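Local coordinates for protein geranyltranstransferase (Marinomonas sp. MED121, PDB 4F62) that probably catalyses the chain-elongating condensation of isopentenyl diphosphate with an allylic diphosphate, as a putative farnesyl-diphosphate synthase of the isoprenoid synthase superfamily, at residues Y11-V16 against R49-Y54; A171-M176 against A247-L252. All coordinates share one frame; numbering follows the deposited sequence.

Interaction 1. Residues Y11-V16 against R49-Y54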
ATOM      1  N   TYR A  11       7.695 -25.501  -9.811  1.00 47.29           N
ATOM      2  CA  TYR A  11       7.908 -24.466 -10.832  1.00 46.57           C
ATOM      3  C   TYR A  11       7.504 -23.069 -10.354  1.00 48.06           C
ATOM      4  O   TYR A  11       8.297 -22.114 -10.438  1.00 40.21           O
ATOM      5  CB  TYR A  11       7.177 -24.829 -12.140  1.00 49.60           C
ATOM      6  CG  TYR A  11       7.273 -23.750 -13.209  1.00 44.54           C
ATOM      7  CD1 TYR A  11       8.385 -23.657 -14.042  1.00 43.10           C
ATOM      8  CD2 TYR A  11       6.251 -22.831 -13.380  1.00 44.88           C
ATOM      9  CE1 TYR A  11       8.470 -22.659 -15.018  1.00 53.46           C
ATOM     10  CE2 TYR A  11       6.327 -21.828 -14.339  1.00 47.31           C
ATOM     11  CZ  TYR A  11       7.435 -21.749 -15.156  1.00 49.75           C
ATOM     12  OH  TYR A  11       7.500 -20.752 -16.100  1.00 50.74           O
ATOM     13  N   THR A  12       6.274 -22.940  -9.857  1.00 41.98           N
ATOM     14  CA  THR A  12       5.758 -21.627  -9.476  1.00 40.82           C
ATOM     15  C   THR A  12       6.409 -21.055  -8.216  1.00 40.38           C
ATOM     16  O   THR A  12       6.609 -19.844  -8.107  1.00 43.37           O
ATOM     17  CB  THR A  12       4.218 -21.642  -9.319  1.00 42.32           C
ATOM     18  OG1 THR A  12       3.855 -22.643  -8.375  1.00 47.47           O
ATOM     19  CG2 THR A  12       3.567 -21.984 -10.643  1.00 46.24           C
ATOM     20  N   GLN A  13       6.697 -21.916  -7.249  1.00 41.33           N
ATOM     21  CA  GLN A  13       7.412 -21.481  -6.054  1.00 42.90           C
ATOM     22  C   GLN A  13       8.810 -20.950  -6.408  1.00 43.29           C
ATOM     23  O   GLN A  13       9.186 -19.875  -5.962  1.00 42.93           O
ATOM     24  CB  GLN A  13       7.482 -22.620  -5.018  1.00 43.47           C
ATOM     25  CG  GLN A  13       6.135 -22.867  -4.305  1.00 42.63           C
ATOM     26  CD  GLN A  13       6.038 -24.226  -3.597  1.00 55.73           C
ATOM     27  OE1 GLN A  13       6.941 -25.072  -3.688  1.00 57.63           O
ATOM     28  NE2 GLN A  13       4.925 -24.439  -2.895  1.00 56.27           N
ATOM     29  N   SER A  14       9.573 -21.713  -7.197  1.00 38.77           N
ATOM     30  CA  SER A  14      10.875 -21.250  -7.678  1.00 44.41           C
ATOM     31  C   SER A  14      10.714 -19.944  -8.454  1.00 45.32           C
ATOM     32  O   SER A  14      11.472 -18.989  -8.265  1.00 44.76           O
ATOM     33  CB  SER A  14      11.533 -22.294  -8.577  1.00 42.90           C
ATOM     34  OG  SER A  14      11.719 -23.507  -7.866  1.00 65.56           O
ATOM     35  N   ARG A  15       9.708 -19.901  -9.319  1.00 42.78           N
ATOM     36  CA  ARG A  15       9.504 -18.734 -10.161  1.00 44.54           C
ATOM     37  C   ARG A  15       9.179 -17.479  -9.345  1.00 45.84           C
ATOM     38  O   ARG A  15       9.809 -16.428  -9.542  1.00 42.70           O
ATOM     39  CB  ARG A  15       8.430 -18.999 -11.233  1.00 44.96           C
ATOM     40  CG  ARG A  15       8.270 -17.846 -12.219  1.00 43.43           C
ATOM     41  CD  ARG A  15       7.374 -18.170 -13.406  1.00 44.77           C
ATOM     42  NE  ARG A  15       7.135 -16.956 -14.188  1.00 47.88           N
ATOM     43  CZ  ARG A  15       7.042 -16.911 -15.513  1.00 45.20           C
ATOM     44  NH1 ARG A  15       7.153 -18.019 -16.226  1.00 42.84           N
ATOM     45  NH2 ARG A  15       6.841 -15.746 -16.123  1.00 43.06           N
ATOM     46  N   VAL A  16       8.218 -17.560  -8.424  1.00 40.35           N
ATOM     47  CA  VAL A  16       7.867 -16.350  -7.672  1.00 38.24           C
ATOM     48  C   VAL A  16       8.980 -15.942  -6.700  1.00 40.35           C
ATOM     49  O   VAL A  16       9.207 -14.752  -6.477  1.00 43.64           O
ATOM     50  CB  VAL A  16       6.469 -16.432  -6.980  1.00 37.43           C
ATOM     51  CG1 VAL A  16       6.491 -17.375  -5.771  1.00 37.02           C
ATOM     52  CG2 VAL A  16       5.986 -15.035  -6.566  1.00 35.33           C
ATOM     53  N   ARG A  49      -1.081 -18.413  -3.020  1.00 30.80           N
ATOM     54  CA  ARG A  49      -1.622 -17.334  -3.843  1.00 34.04           C
ATOM     55  C   ARG A  49      -0.865 -17.145  -5.163  1.00 38.32           C
ATOM     56  O   ARG A  49      -1.486 -17.030  -6.224  1.00 34.00           O
ATOM     57  CB  ARG A  49      -1.770 -16.042  -3.017  1.00 28.38           C
ATOM     58  CG  ARG A  49      -2.844 -16.218  -1.921  1.00 33.92           C
ATOM     59  CD  ARG A  49      -2.718 -15.227  -0.759  1.00 34.50           C
ATOM     60  NE  ARG A  49      -3.551 -15.642   0.381  1.00 35.07           N
ATOM     61  CZ  ARG A  49      -3.250 -16.637   1.216  1.00 44.68           C
ATOM     62  NH1 ARG A  49      -2.128 -17.333   1.049  1.00 43.93           N
ATOM     63  NH2 ARG A  49      -4.067 -16.934   2.220  1.00 40.06           N
ATOM     64  N   PRO A  50       0.478 -17.113  -5.117  1.00 43.80           N
ATOM     65  CA  PRO A  50       1.156 -17.208  -6.419  1.00 37.66           C
ATOM     66  C   PRO A  50       0.748 -18.430  -7.263  1.00 38.82           C
ATOM     67  O   PRO A  50       0.491 -18.258  -8.460  1.00 35.80           O
ATOM     68  CB  PRO A  50       2.634 -17.281  -6.030  1.00 36.91           C
ATOM     69  CG  PRO A  50       2.701 -16.365  -4.822  1.00 37.56           C
ATOM     70  CD  PRO A  50       1.403 -16.678  -4.051  1.00 38.14           C
ATOM     71  N   MET A  51       0.674 -19.620  -6.675  1.00 38.09           N
ATOM     72  CA  MET A  51       0.277 -20.798  -7.449  1.00 38.02           C
ATOM     73  C   MET A  51      -1.073 -20.617  -8.155  1.00 41.49           C
ATOM     74  O   MET A  51      -1.205 -20.932  -9.332  1.00 37.98           O
ATOM     75  CB  MET A  51       0.282 -22.065  -6.579  1.00 37.59           C
ATOM     76  CG  MET A  51       1.682 -22.451  -6.120  1.00 39.75           C
ATOM     77  SD  MET A  51       1.818 -24.091  -5.377  1.00 46.05           S
ATOM     78  CE  MET A  51       0.880 -23.836  -3.879  1.00 55.63           C
ATOM     79  N   LEU A  52      -2.068 -20.097  -7.439  1.00 36.23           N
ATOM     80  CA  LEU A  52      -3.372 -19.819  -8.037  1.00 34.92           C
ATOM     81  C   LEU A  52      -3.260 -18.810  -9.173  1.00 36.30           C
ATOM     82  O   LEU A  52      -3.933 -18.940 -10.192  1.00 38.68           O
ATOM     83  CB  LEU A  52      -4.335 -19.254  -6.988  1.00 31.97           C
ATOM     84  CG  LEU A  52      -4.867 -20.245  -5.953  1.00 39.95           C
ATOM     85  CD1 LEU A  52      -5.599 -19.474  -4.858  1.00 38.95           C
ATOM     86  CD2 LEU A  52      -5.790 -21.278  -6.610  1.00 36.09           C
ATOM     87  N   THR A  53      -2.423 -17.792  -8.990  1.00 32.05           N
ATOM     88  CA  THR A  53      -2.253 -16.750 -10.003  1.00 32.72           C
ATOM     89  C   THR A  53      -1.689 -17.329 -11.296  1.00 40.43           C
ATOM     90  O   THR A  53      -2.212 -17.081 -12.393  1.00 36.85           O
ATOM     91  CB  THR A  53      -1.328 -15.635  -9.493  1.00 37.25           C
ATOM     92  OG1 THR A  53      -1.795 -15.200  -8.208  1.00 35.64           O
ATOM     93  CG2 THR A  53      -1.318 -14.431 -10.461  1.00 34.32           C
ATOM     94  N   TYR A  54      -0.623 -18.113 -11.176  1.00 38.74           N
ATOM     95  CA  TYR A  54      -0.013 -18.693 -12.365  1.00 38.59           C
ATOM     96  C   TYR A  54      -0.954 -19.705 -13.007  1.00 37.30           C
ATOM     97  O   TYR A  54      -0.982 -19.826 -14.235  1.00 34.83           O
ATOM     98  CB  TYR A  54       1.315 -19.370 -12.027  1.00 35.01           C
ATOM     99  CG  TYR A  54       2.431 -18.415 -11.677  1.00 42.77           C
ATOM    100  CD1 TYR A  54       2.939 -17.527 -12.625  1.00 41.40           C
ATOM    101  CD2 TYR A  54       3.002 -18.416 -10.409  1.00 40.99           C
ATOM    102  CE1 TYR A  54       3.977 -16.649 -12.310  1.00 41.38           C
ATOM    103  CE2 TYR A  54       4.045 -17.544 -10.084  1.00 43.36           C
ATOM    104  CZ  TYR A  54       4.530 -16.670 -11.035  1.00 40.66           C
ATOM    105  OH  TYR A  54       5.564 -15.821 -10.710  1.00 39.76           O
TER
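Tyr54 leans its ring against three residues of the 11-16 helix, Thr12, Arg15 and Val16, and this packing makes up much of the contact. Thr12 and Tyr54 slide past each other in opposite directions, with Thr12 CB 3.6 Å from Tyr54 CD2 and the Thr12 methyl against the same atom and Tyr54 CB. Val16 makes apolar contacts with two residues. Its CB comes to the ring edge, near the ring plane, 4.1 Å from Tyr54 CE2. Both Val16 methyls rest on the CB-CG edge of Pro50, the two side chains crossing at about a right angle, with Val16 CG1 3.9 Å from Pro50 CB. Met51 crosses Thr12 likewise, and Met51 CG comes to 3.1 Å from Thr12 OG1, a tight approach. Farther along, Met51 SD is only a neighbour of Gln13 NE2, which is hydrogen-bonded to Lys46 O.

No hydrogen bond spans the two segments; the polar ends named here find partners in the 11-16 helix or beyond the pair. With OG1 set between its backbone N and carbonyl carbon (chi1 56°), Thr12 can bond back to Phe8 O while its methyl is left to Tyr54. Arg15 reaches out as an extended chain and passes Tyr54 with NE 3.7 Å from CE1, the guanidinium and ring planes 55° apart. Arg15 NH1 donates to Tyr11 OH at 2.8 Å in the guanidinium plane, although the bond is bent. Asp68 OD1 takes both a salt bridge from Arg15 NE and a hydrogen bond with Tyr54 OH, coupling the two side chains.

Helices 5-23 and 48-60 meet here with segment axes 9.2 Å apart at 106°, nearly perpendicular. Within the all-helical isoprenoid synthase fold, helix 65-86 touches Pro50 and Tyr54, while Met51 also packs on helix 281-291.

Interaction 2. Residues A171-M176 against A247-L252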
ATOM      1  N   ALA A 171     -23.886 -16.711   8.861  1.00 37.02           N
ATOM      2  CA  ALA A 171     -23.779 -15.647   7.861  1.00 39.93           C
ATOM      3  C   ALA A 171     -22.653 -14.687   8.198  1.00 42.54           C
ATOM      4  O   ALA A 171     -21.905 -14.257   7.309  1.00 42.66           O
ATOM      5  CB  ALA A 171     -25.099 -14.884   7.754  1.00 40.56           C
ATOM      6  N   GLU A 172     -22.540 -14.333   9.481  1.00 40.19           N
ATOM      7  CA  GLU A 172     -21.483 -13.430   9.919  1.00 37.88           C
ATOM      8  C   GLU A 172     -20.113 -14.091   9.794  1.00 41.58           C
ATOM      9  O   GLU A 172     -19.146 -13.448   9.388  1.00 41.00           O
ATOM     10  CB  GLU A 172     -21.749 -12.945  11.347  1.00 37.79           C
ATOM     11  CG  GLU A 172     -22.847 -11.899  11.405  1.00 42.74           C
ATOM     12  CD  GLU A 172     -23.320 -11.615  12.814  1.00 52.48           C
ATOM     13  OE1 GLU A 172     -23.364 -12.558  13.640  1.00 51.55           O
ATOM     14  OE2 GLU A 172     -23.657 -10.445  13.094  1.00 57.46           O
ATOM     15  N   LEU A 173     -20.037 -15.379  10.127  1.00 40.91           N
ATOM     16  CA  LEU A 173     -18.779 -16.106  10.021  1.00 36.05           C
ATOM     17  C   LEU A 173     -18.329 -16.167   8.567  1.00 36.48           C
ATOM     18  O   LEU A 173     -17.162 -15.869   8.254  1.00 37.79           O
ATOM     19  CB  LEU A 173     -18.896 -17.522  10.600  1.00 40.17           C
ATOM     20  CG  LEU A 173     -17.585 -18.320  10.642  1.00 38.05           C
ATOM     21  CD1 LEU A 173     -16.544 -17.547  11.427  1.00 38.63           C
ATOM     22  CD2 LEU A 173     -17.818 -19.690  11.281  1.00 36.02           C
ATOM     23  N   GLU A 174     -19.253 -16.531   7.678  1.00 37.22           N
ATOM     24  CA  GLU A 174     -18.951 -16.530   6.252  1.00 41.52           C
ATOM     25  C   GLU A 174     -18.490 -15.148   5.775  1.00 43.74           C
ATOM     26  O   GLU A 174     -17.469 -15.034   5.095  1.00 35.07           O
ATOM     27  CB  GLU A 174     -20.142 -16.990   5.398  1.00 42.18           C
ATOM     28  CG  GLU A 174     -19.762 -17.013   3.901  1.00 53.52           C
ATOM     29  CD  GLU A 174     -20.919 -16.725   2.949  1.00 66.50           C
ATOM     30  OE1 GLU A 174     -22.000 -16.299   3.410  1.00 67.49           O
ATOM     31  OE2 GLU A 174     -20.740 -16.920   1.724  1.00 76.82           O
ATOM     32  N   GLN A 175     -19.236 -14.103   6.131  1.00 39.75           N
ATOM     33  CA  GLN A 175     -18.850 -12.745   5.736  1.00 37.69           C
ATOM     34  C   GLN A 175     -17.422 -12.399   6.178  1.00 42.27           C
ATOM     35  O   GLN A 175     -16.638 -11.810   5.418  1.00 38.76           O
ATOM     36  CB  GLN A 175     -19.827 -11.711   6.306  1.00 37.33           C
ATOM     37  CG  GLN A 175     -19.378 -10.253   6.026  1.00 38.64           C
ATOM     38  CD  GLN A 175     -20.433  -9.235   6.409  1.00 47.08           C
ATOM     39  OE1 GLN A 175     -20.644  -8.956   7.593  1.00 50.26           O
ATOM     40  NE2 GLN A 175     -21.121  -8.688   5.406  1.00 51.03           N
ATOM     41  N   MET A 176     -17.091 -12.775   7.408  1.00 37.13           N
ATOM     42  CA  MET A 176     -15.769 -12.508   7.960  1.00 41.79           C
ATOM     43  C   MET A 176     -14.666 -13.184   7.141  1.00 43.48           C
ATOM     44  O   MET A 176     -13.657 -12.557   6.808  1.00 40.90           O
ATOM     45  CB  MET A 176     -15.703 -12.974   9.418  1.00 40.79           C
ATOM     46  CG  MET A 176     -14.490 -12.490  10.174  1.00 44.37           C
ATOM     47  SD  MET A 176     -13.111 -13.626  10.010  1.00 61.23           S
ATOM     48  CE  MET A 176     -13.508 -14.714  11.411  1.00 45.72           C
ATOM     49  N   ALA A 247     -17.072 -18.913  17.636  1.00 78.17           N
ATOM     50  CA  ALA A 247     -17.822 -19.464  16.496  1.00 68.68           C
ATOM     51  C   ALA A 247     -16.977 -20.244  15.473  1.00 55.02           C
ATOM     52  O   ALA A 247     -15.933 -19.775  15.019  1.00 55.39           O
ATOM     53  CB  ALA A 247     -18.606 -18.356  15.790  1.00 66.92           C
ATOM     54  N   THR A 248     -17.461 -21.434  15.113  1.00 47.21           N
ATOM     55  CA  THR A 248     -16.825 -22.299  14.122  1.00 40.66           C
ATOM     56  C   THR A 248     -17.916 -22.945  13.257  1.00 44.12           C
ATOM     57  O   THR A 248     -19.070 -23.040  13.679  1.00 43.67           O
ATOM     58  CB  THR A 248     -16.021 -23.443  14.794  1.00 51.53           C
ATOM     59  OG1 THR A 248     -16.926 -24.419  15.321  1.00 45.34           O
ATOM     60  CG2 THR A 248     -15.140 -22.928  15.924  1.00 47.48           C
ATOM     61  N   TYR A 249     -17.556 -23.416  12.069  1.00 38.11           N
ATOM     62  CA  TYR A 249     -18.531 -24.129  11.240  1.00 39.35           C
ATOM     63  C   TYR A 249     -19.149 -25.392  11.863  1.00 40.11           C
ATOM     64  O   TYR A 249     -20.359 -25.597  11.744  1.00 40.33           O
ATOM     65  CB  TYR A 249     -17.995 -24.373   9.820  1.00 37.00           C
ATOM     66  CG  TYR A 249     -17.737 -23.063   9.095  1.00 38.35           C
ATOM     67  CD1 TYR A 249     -18.775 -22.359   8.488  1.00 40.39           C
ATOM     68  CD2 TYR A 249     -16.462 -22.504   9.072  1.00 38.02           C
ATOM     69  CE1 TYR A 249     -18.542 -21.130   7.850  1.00 40.16           C
ATOM     70  CE2 TYR A 249     -16.218 -21.289   8.434  1.00 41.74           C
ATOM     71  CZ  TYR A 249     -17.260 -20.608   7.825  1.00 42.55           C
ATOM     72  OH  TYR A 249     -17.006 -19.402   7.205  1.00 37.51           O
ATOM     73  N   PRO A 250     -18.331 -26.242  12.530  1.00 42.69           N
ATOM     74  CA  PRO A 250     -18.935 -27.425  13.158  1.00 41.27           C
ATOM     75  C   PRO A 250     -19.908 -27.065  14.265  1.00 42.26           C
ATOM     76  O   PRO A 250     -20.893 -27.776  14.459  1.00 42.00           O
ATOM     77  CB  PRO A 250     -17.735 -28.168  13.748  1.00 41.60           C
ATOM     78  CG  PRO A 250     -16.596 -27.777  12.870  1.00 43.83           C
ATOM     79  CD  PRO A 250     -16.860 -26.338  12.504  1.00 40.31           C
ATOM     80  N   LYS A 251     -19.654 -25.984  14.994  1.00 42.33           N
ATOM     81  CA  LYS A 251     -20.625 -25.567  16.010  1.00 52.15           C
ATOM     82  C   LYS A 251     -21.898 -25.016  15.381  1.00 48.75           C
ATOM     83  O   LYS A 251     -22.984 -25.199  15.917  1.00 44.37           O
ATOM     84  CB  LYS A 251     -20.009 -24.559  16.988  1.00 55.27           C
ATOM     85  CG  LYS A 251     -19.155 -25.246  18.035  1.00 65.17           C
ATOM     86  CD  LYS A 251     -17.930 -24.437  18.404  1.00 70.81           C
ATOM     87  CE  LYS A 251     -18.196 -23.522  19.579  1.00 75.72           C
ATOM     88  NZ  LYS A 251     -16.935 -22.858  20.025  1.00 78.23           N
ATOM     89  N   LEU A 252     -21.765 -24.356  14.236  1.00 40.57           N
ATOM     90  CA  LEU A 252     -22.928 -23.744  13.599  1.00 45.43           C
ATOM     91  C   LEU A 252     -23.719 -24.721  12.726  1.00 42.83           C
ATOM     92  O   LEU A 252     -24.926 -24.567  12.556  1.00 45.65           O
ATOM     93  CB  LEU A 252     -22.508 -22.506  12.789  1.00 34.76           C
ATOM     94  CG  LEU A 252     -22.009 -21.316  13.616  1.00 40.56           C
ATOM     95  CD1 LEU A 252     -21.291 -20.284  12.734  1.00 41.37           C
ATOM     96  CD2 LEU A 252     -23.172 -20.673  14.367  1.00 44.07           C
TER
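Leu173 sets one methyl squarely over the ring of Tyr249, a CH-pi contact in which CD2 stands 3.5 Å from the ring centroid and 10° off the normal. Leu173 CG follows it toward the phenol end, 3.6 Å from Tyr249 CZ. The same methyl also meets Leu252, whose CD1 is 3.8 Å from Leu173 CD2, and the backbone just before Tyr249, with Leu173 CD2 3.8 Å from Thr248 C. One branch of a single leucine is thus gripped by ring, methyl and main chain at the start of helix 249-273. At the far end of the ring, Tyr249 OH lies 3.6 Å from Glu174 CA, beside the backbone of the opposing helix.

The torsions of Leu173 put it there: CG is trans to the backbone N and, with chi2 57°, CD2 is the methyl that continues the chain away from CA and over the ring. On the other side, Thr248 is the N-cap of helix 249-273, its OG1 accepting from Lys251 N at 3.2 Å and with a nearly straight bond (159°). This cap closes the first turn, from which Tyr249 and Leu252 both reach Leu173, and a bond from Tyr249 N to Asp223 OD2 ties down the backbone of that turn. The ring is held from outside as well, for Tyr249 OH is hydrogen-bonded to His177 ND1 on the next turn of helix 170-194. The hydroxyl therefore has a polar partner even though no hydrogen bond links the two segments.

The contact joins the beginning of helix 170-194 to that of helix 249-273, near the periphery of the chain. Helix 201-226 lies alongside, touching Tyr249 through Leu216 and Glu174 through His212, while Ile168 packs on Leu173 and Ala247; Gln175 meets Pro29 of the second subunit.

How the interactions relate
From the N terminus, the chain first closes at interaction 1, where helix 48-60 returns to helix 5-23 after 32 intervening residues that include helix 31-41. Interaction 2 opens only later and spans 70 residues, bringing the start of helix 249-273 back to helix 170-194 across the excursion that holds helix 201-226. The two loops follow in series, neither nested nor crossing. The centres of interaction 1 and interaction 2 are about 30 Å apart, on opposite sides of the chain's centre. Between interaction 1 and interaction 2 the nearest atoms are about 11 Å apart. Helix 170-194 relates them: its start makes interaction 2, and farther along Ile185 and Ser188 touch Arg49 and Leu52 of segment 49-54.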